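Tylactone synthase starter module and modules 1 & 2 (Streptomyces fradiae, PDB 2Z5L) probably reduces the beta-keto group of a growing tylosin polyketide chain, setting its stereochemistry, as the ketoreductase of the first extension module. Local coordinates at residues D499-P502 and E503-E506; V233-A237 and S238-G242; E81-I84 and G85-R88. All blocks are in the same frame, centred on the assembly; numbering follows the deposited sequence.

Contact 1 of 3, residues D499-P502 and E503-E506; sequences DTVP and EARE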
loop_
_atom_site.group_PDB
_atom_site.type_symbol
_atom_site.label_atom_id
_atom_site.label_comp_id
_atom_site.label_asym_id
_atom_site.label_seq_id
_atom_site.Cartn_x
_atom_site.Cartn_y
_atom_site.Cartn_z
ATOM N N ASP A 499 -4.044 -14.978 10.858
ATOM C CA ASP A 499 -3.990 -16.286 11.509
ATOM C C ASP A 499 -2.554 -16.776 11.653
ATOM O O ASP A 499 -2.239 -17.499 12.595
ATOM C CB ASP A 499 -4.804 -17.334 10.738
ATOM C CG ASP A 499 -6.300 -17.226 11.001
ATOM O OD1 ASP A 499 -6.690 -16.716 12.079
ATOM O OD2 ASP A 499 -7.085 -17.668 10.136
ATOM N N THR A 500 -1.685 -16.378 10.728
ATOM C CA THR A 500 -0.286 -16.788 10.766
ATOM C C THR A 500 0.512 -16.111 11.876
ATOM O O THR A 500 1.738 -16.216 11.917
ATOM C CB THR A 500 0.412 -16.508 9.423
ATOM O OG1 THR A 500 -0.179 -15.355 8.809
ATOM C CG2 THR A 500 0.293 -17.706 8.500
ATOM N N VAL A 501 -0.180 -15.408 12.766
ATOM C CA VAL A 501 0.480 -14.739 13.882
ATOM C C VAL A 501 0.046 -15.404 15.175
ATOM O O VAL A 501 -1.132 -15.368 15.532
ATOM C CB VAL A 501 0.120 -13.250 13.965
ATOM C CG1 VAL A 501 0.778 -12.638 15.188
ATOM C CG2 VAL A 501 0.575 -12.530 12.707
ATOM N N PRO A 502 0.999 -16.015 15.901
ATOM C CA PRO A 502 0.739 -16.705 17.167
ATOM C C PRO A 502 -0.155 -15.951 18.147
ATOM O O PRO A 502 -1.237 -16.416 18.512
ATOM C CB PRO A 502 2.141 -16.922 17.721
ATOM C CG PRO A 502 2.940 -17.151 16.472
ATOM C CD PRO A 502 2.437 -16.044 15.581
ATOM N N GLU A 503 0.313 -14.783 18.568
ATOM C CA GLU A 503 -0.401 -13.945 19.520
ATOM C C GLU A 503 -1.795 -13.565 19.032
ATOM O O GLU A 503 -2.695 -13.276 19.829
ATOM C CB GLU A 503 0.422 -12.687 19.800
ATOM C CG GLU A 503 1.794 -12.950 20.420
ATOM C CD GLU A 503 2.803 -13.566 19.460
ATOM O OE1 GLU A 503 3.900 -13.936 19.921
ATOM O OE2 GLU A 503 2.517 -13.679 18.250
ATOM N N ALA A 504 -1.967 -13.567 17.715
ATOM C CA ALA A 504 -3.250 -13.232 17.117
ATOM C C ALA A 504 -4.223 -14.398 17.289
ATOM O O ALA A 504 -5.317 -14.227 17.832
ATOM C CB ALA A 504 -3.065 -12.912 15.638
ATOM N N ARG A 505 -3.813 -15.583 16.840
ATOM C CA ARG A 505 -4.660 -16.769 16.939
ATOM C C ARG A 505 -5.055 -17.071 18.382
ATOM O O ARG A 505 -5.967 -17.857 18.625
ATOM C CB ARG A 505 -3.949 -17.988 16.343
ATOM C CG ARG A 505 -4.901 -19.072 15.858
ATOM C CD ARG A 505 -5.718 -18.561 14.672
ATOM N NE ARG A 505 -6.763 -19.493 14.252
ATOM C CZ ARG A 505 -7.866 -19.754 14.948
ATOM N NH1 ARG A 505 -8.080 -19.154 16.110
ATOM N NH2 ARG A 505 -8.762 -20.612 14.475
ATOM N N GLU A 506 -4.368 -16.442 19.331
ATOM C CA GLU A 506 -4.637 -16.647 20.754
ATOM C C GLU A 506 -5.859 -15.881 21.243
ATOM O O GLU A 506 -6.774 -16.464 21.824
ATOM C CB GLU A 506 -3.435 -16.213 21.592
ATOM C CG GLU A 506 -2.198 -17.081 21.455
ATOM C CD GLU A 506 -1.012 -16.502 22.214
ATOM O OE1 GLU A 506 -1.161 -16.212 23.422
ATOM O OE2 GLU A 506 0.066 -16.338 21.604
#
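The side chain of D499 reaches over the aliphatic arm of R505, its OD1 3.3 Å from R505 CD. The same oxygen forms a salt bridge with R505 NE at 3.5 Å, an attraction of charges alone: OD1 lies well out of the guanidinium plane, and no N-H is aimed at it. R505 swings CG to the far side from its own N (chi1 -155°) and bends at chi2, which brings the arm back to D499 and leaves the carboxylate and guanidinium planes 28° apart. Between them the loop runs into the first turn of the short helix 502-507, near the C-terminus. V501 O accepts R505 N at 3.0 Å in a nearly straight bond (N-H...O 167°), while A504 N gives it a weak, more bent second bond. On another flank, V501 CB meets A504 CB at 3.6 Å, and both side chains lean on W482 of helix 482-492; V501 also touches V245 of strand 239-247, so this buried pair seats the helix on the protein body. P502 enters the turn with its ring beside E503, whose chain, bent at chi2, folds back until E503 OE2 is 3.3 Å from P502 CB. That carboxylate has its stronger partner in R247 of strand 239-247, with which OE2 forms a salt bridge.

Contact 2 of 3, residues V233-A237 and S238-G242; sequences VAVRA and SGIYG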
loop_
_atom_site.group_PDB
_atom_site.type_symbol
_atom_site.label_atom_id
_atom_site.label_comp_id
_atom_site.label_asym_id
_atom_site.label_seq_id
_atom_site.Cartn_x
_atom_site.Cartn_y
_atom_site.Cartn_z
ATOM N N VAL A 233 -6.706 -13.581 -2.398
ATOM C CA VAL A 233 -6.138 -14.790 -2.986
ATOM C C VAL A 233 -5.428 -14.531 -4.313
ATOM O O VAL A 233 -5.783 -13.619 -5.055
ATOM C CB VAL A 233 -7.257 -15.844 -3.205
ATOM C CG1 VAL A 233 -6.674 -17.152 -3.725
ATOM C CG2 VAL A 233 -8.006 -16.070 -1.899
ATOM N N ALA A 234 -4.413 -15.337 -4.599
ATOM C CA ALA A 234 -3.663 -15.211 -5.836
ATOM C C ALA A 234 -3.742 -16.541 -6.566
ATOM O O ALA A 234 -3.277 -17.565 -6.061
ATOM C CB ALA A 234 -2.215 -14.862 -5.538
ATOM N N VAL A 235 -4.342 -16.533 -7.747
ATOM C CA VAL A 235 -4.473 -17.754 -8.524
ATOM C C VAL A 235 -3.285 -17.940 -9.455
ATOM O O VAL A 235 -2.993 -17.086 -10.291
ATOM C CB VAL A 235 -5.767 -17.742 -9.361
ATOM C CG1 VAL A 235 -5.857 -19.006 -10.200
ATOM C CG2 VAL A 235 -6.973 -17.624 -8.441
ATOM N N ARG A 236 -2.608 -19.073 -9.303
ATOM C CA ARG A 236 -1.447 -19.411 -10.117
ATOM C C ARG A 236 -1.602 -20.844 -10.619
ATOM O O ARG A 236 -2.452 -21.592 -10.121
ATOM C CB ARG A 236 -0.168 -19.284 -9.280
ATOM C CG ARG A 236 0.177 -17.858 -8.866
ATOM C CD ARG A 236 0.663 -17.048 -10.058
ATOM N NE ARG A 236 1.051 -15.687 -9.684
ATOM C CZ ARG A 236 0.197 -14.718 -9.371
ATOM N NH1 ARG A 236 -1.111 -14.944 -9.382
ATOM N NH2 ARG A 236 0.650 -13.519 -9.039
ATOM N N ALA A 237 -0.789 -21.222 -11.605
ATOM C CA ALA A 237 -0.835 -22.574 -12.162
ATOM C C ALA A 237 -0.624 -23.587 -11.045
ATOM O O ALA A 237 -1.203 -24.673 -11.045
ATOM C CB ALA A 237 0.240 -22.744 -13.226
ATOM N N SER A 238 0.201 -23.198 -10.084
ATOM C CA SER A 238 0.518 -24.025 -8.939
ATOM C C SER A 238 -0.719 -24.179 -8.058
ATOM O O SER A 238 -0.817 -25.112 -7.262
ATOM C CB SER A 238 1.641 -23.367 -8.142
ATOM O OG SER A 238 2.588 -22.758 -9.013
ATOM N N GLY A 239 -1.660 -23.250 -8.211
ATOM C CA GLY A 239 -2.883 -23.274 -7.425
ATOM C C GLY A 239 -3.222 -21.900 -6.867
ATOM O O GLY A 239 -2.722 -20.891 -7.362
ATOM N N ILE A 240 -4.071 -21.858 -5.842
ATOM C CA ILE A 240 -4.465 -20.590 -5.226
ATOM C C ILE A 240 -3.711 -20.314 -3.928
ATOM O O ILE A 240 -3.480 -21.214 -3.122
ATOM C CB ILE A 240 -5.980 -20.542 -4.904
ATOM C CG1 ILE A 240 -6.333 -21.624 -3.885
ATOM C CG2 ILE A 240 -6.789 -20.713 -6.180
ATOM C CD1 ILE A 240 -7.739 -21.523 -3.351
ATOM N N TYR A 241 -3.356 -19.054 -3.717
ATOM C CA TYR A 241 -2.624 -18.671 -2.521
ATOM C C TYR A 241 -3.340 -17.568 -1.748
ATOM O O TYR A 241 -3.833 -16.607 -2.337
ATOM C CB TYR A 241 -1.227 -18.198 -2.907
ATOM C CG TYR A 241 -0.381 -19.236 -3.608
ATOM C CD1 TYR A 241 -0.627 -19.601 -4.933
ATOM C CD2 TYR A 241 0.686 -19.839 -2.948
ATOM C CE1 TYR A 241 0.178 -20.541 -5.585
ATOM C CE2 TYR A 241 1.494 -20.777 -3.582
ATOM C CZ TYR A 241 1.239 -21.124 -4.899
ATOM O OH TYR A 241 2.053 -22.046 -5.518
ATOM N N GLY A 242 -3.398 -17.716 -0.430
ATOM C CA GLY A 242 -4.038 -16.717 0.404
ATOM C C GLY A 242 -2.999 -15.865 1.115
ATOM O O GLY A 242 -2.054 -16.390 1.715
#
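A two-residue beta hairpin joins strands 232-236 and 239-247 here, in a largely buried part of the fold, with strand 180-186 next to the first strand and strand 28-35 next to the second. A234 and Y241 form a hydrogen-bonded antiparallel pair: A234 N gives to Y241 O at 2.7 Å, and Y241 N returns a bond to A234 O. R236 and G239 close the type I turn around A237 and S238, with R236 N bound to G239 O at 2.7 Å and G239 N to R236 O. G239 has a positive phi (134°), a conformation that calls for glycine. On one face, V235 CG2 and I240 CG2 meet at 3.8 Å, and V233 CG1 comes within 3.7 Å of I240 CB; L219 of helix 214-224 packs on V235 and I240. The other face carries Y241, whose CG lies anti to its carbonyl carbon (chi1 -61°), directing the ring toward the turn. A234 O lies at the ring edge, and Y241 CE1 is 3.9 Å from R236 CB. Past CB the R236 chain turns off the hairpin at chi2: NH1 binds V235 O at 3.0 Å, standing above the carbonyl plane while V235 O lies in the guanidinium plane, and NH2 makes salt bridges with D185 and E156. Backbone bonds thus fix the register, while these carboxylates probably offset the arginine's buried charge.

Contact 3 of 3, residues E81-I84 and G85-R88; sequences EVPI and GARR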
loop_
_atom_site.group_PDB
_atom_site.type_symbol
_atom_site.label_atom_id
_atom_site.label_comp_id
_atom_site.label_asym_id
_atom_site.label_seq_id
_atom_site.Cartn_x
_atom_site.Cartn_y
_atom_site.Cartn_z
ATOM N N GLU A 81 -20.566 -2.678 -18.972
ATOM C CA GLU A 81 -19.403 -1.958 -19.460
ATOM C C GLU A 81 -19.228 -0.599 -18.783
ATOM O O GLU A 81 -20.113 0.256 -18.847
ATOM C CB GLU A 81 -19.510 -1.765 -20.972
ATOM C CG GLU A 81 -18.181 -1.564 -21.646
ATOM C CD GLU A 81 -18.267 -1.614 -23.163
ATOM O OE1 GLU A 81 -18.776 -0.650 -23.767
ATOM O OE2 GLU A 81 -17.823 -2.626 -23.742
ATOM N N VAL A 82 -18.089 -0.415 -18.124
ATOM C CA VAL A 82 -17.787 0.852 -17.473
ATOM C C VAL A 82 -16.418 1.324 -17.910
ATOM O O VAL A 82 -15.402 0.711 -17.598
ATOM C CB VAL A 82 -17.777 0.753 -15.935
ATOM C CG1 VAL A 82 -17.265 2.066 -15.340
ATOM C CG2 VAL A 82 -19.176 0.475 -15.429
ATOM N N PRO A 83 -16.375 2.439 -18.632
ATOM C CA PRO A 83 -15.108 2.984 -19.113
ATOM C C PRO A 83 -14.195 3.511 -18.002
ATOM O O PRO A 83 -14.656 4.028 -16.974
ATOM C CB PRO A 83 -15.554 4.077 -20.076
ATOM C CG PRO A 83 -16.817 4.585 -19.430
ATOM C CD PRO A 83 -17.507 3.316 -18.978
ATOM N N ILE A 84 -12.894 3.341 -18.212
ATOM C CA ILE A 84 -11.888 3.828 -17.280
ATOM C C ILE A 84 -12.068 5.348 -17.315
ATOM O O ILE A 84 -12.436 5.901 -18.349
ATOM C CB ILE A 84 -10.497 3.401 -17.766
ATOM C CG1 ILE A 84 -10.476 1.878 -17.866
ATOM C CG2 ILE A 84 -9.414 3.881 -16.813
ATOM C CD1 ILE A 84 -9.285 1.326 -18.610
ATOM N N GLY A 85 -11.853 6.023 -16.194
ATOM C CA GLY A 85 -12.059 7.457 -16.191
ATOM C C GLY A 85 -13.458 7.802 -15.691
ATOM O O GLY A 85 -13.691 8.918 -15.217
ATOM N N ALA A 86 -14.397 6.857 -15.779
ATOM C CA ALA A 86 -15.766 7.111 -15.310
ATOM C C ALA A 86 -15.803 7.455 -13.817
ATOM O O ALA A 86 -15.119 6.818 -13.011
ATOM C CB ALA A 86 -16.670 5.897 -15.595
ATOM N N ARG A 87 -16.579 8.484 -13.462
ATOM C CA ARG A 87 -16.721 8.932 -12.064
ATOM C C ARG A 87 -17.889 8.227 -11.369
ATOM O O ARG A 87 -18.765 7.683 -12.040
ATOM C CB ARG A 87 -16.899 10.457 -12.019
ATOM C CG ARG A 87 -15.570 11.201 -11.934
ATOM C CD ARG A 87 -15.513 12.446 -12.819
ATOM N NE ARG A 87 -14.221 13.116 -12.658
ATOM C CZ ARG A 87 -13.876 13.838 -11.594
ATOM N NH1 ARG A 87 -14.737 13.997 -10.593
ATOM N NH2 ARG A 87 -12.667 14.385 -11.523
ATOM N N ARG A 88 -17.901 8.241 -10.034
ATOM C CA ARG A 88 -18.935 7.546 -9.263
ATOM C C ARG A 88 -20.362 7.792 -9.729
ATOM O O ARG A 88 -21.140 6.855 -9.903
ATOM C CB ARG A 88 -18.819 7.864 -7.754
ATOM C CG ARG A 88 -18.828 9.346 -7.372
ATOM C CD ARG A 88 -18.519 9.555 -5.880
ATOM N NE ARG A 88 -19.513 8.961 -4.966
ATOM C CZ ARG A 88 -19.399 8.979 -3.635
ATOM N NH1 ARG A 88 -18.352 9.550 -3.056
ATOM N NH2 ARG A 88 -20.318 8.420 -2.874
#
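P83 O takes the hydrogen bond of A86 N at 3.1 Å (N-H...O 153°). The methyl group of A86 crowds the same oxygen, with A86 CB also 3.1 Å from P83 O. The hydrogen bond closes a type II beta turn from P83 to A86, in the connection between strand 80-81 and helix 88-99. Its third residue, G85, has a positive phi (95°); a side chain there would run into I84 O, so the turn geometry by itself asks for glycine. Within the bend, the CB of A86 is directed back at the preceding residues and meets two apolar groups, V82 CG1 at 3.9 Å and the P83 ring at CG, 4.1 Å away. The V82 torsion (chi1 172°) places CG1 across from the residue's own N and carries that methyl to A86. Both V82 and A86 rest on V91 of helix 88-99, so the residue before the turn and its last residue both pack on the helix that follows. The I84 side chain leaves the turn and packs on V116 and on D120 and T124 of helix 119-135, the same T124 whose OG1 is hydrogen-bonded to G85 N. R87 then takes the N-cap position of helix 88-99, its backbone N hydrogen-bonded to the E90 carboxylate at OE2.

Each contact reverses or redirects the chain locally, but the settings differ. Contact 2 is the most buried, a hairpin with reciprocal backbone bonds and an arginine answered by carboxylates; contacts 1 and 3 are partly buried, with residues at the surface. Contact 1 starts a helix and carries an ion pair from the loop before it to its first turn, whereas contact 3 precedes a helix and relies on one backbone bond and small apolar groups. Contacts 1 and 2 share strand 239-247, which contact 2 opens and on which contact 1 rests; their nearest atoms are about 7 Å apart. Contact 3 is remote, its centre about 40 Å from that of contact 1 and about 29 Å from that of contact 2.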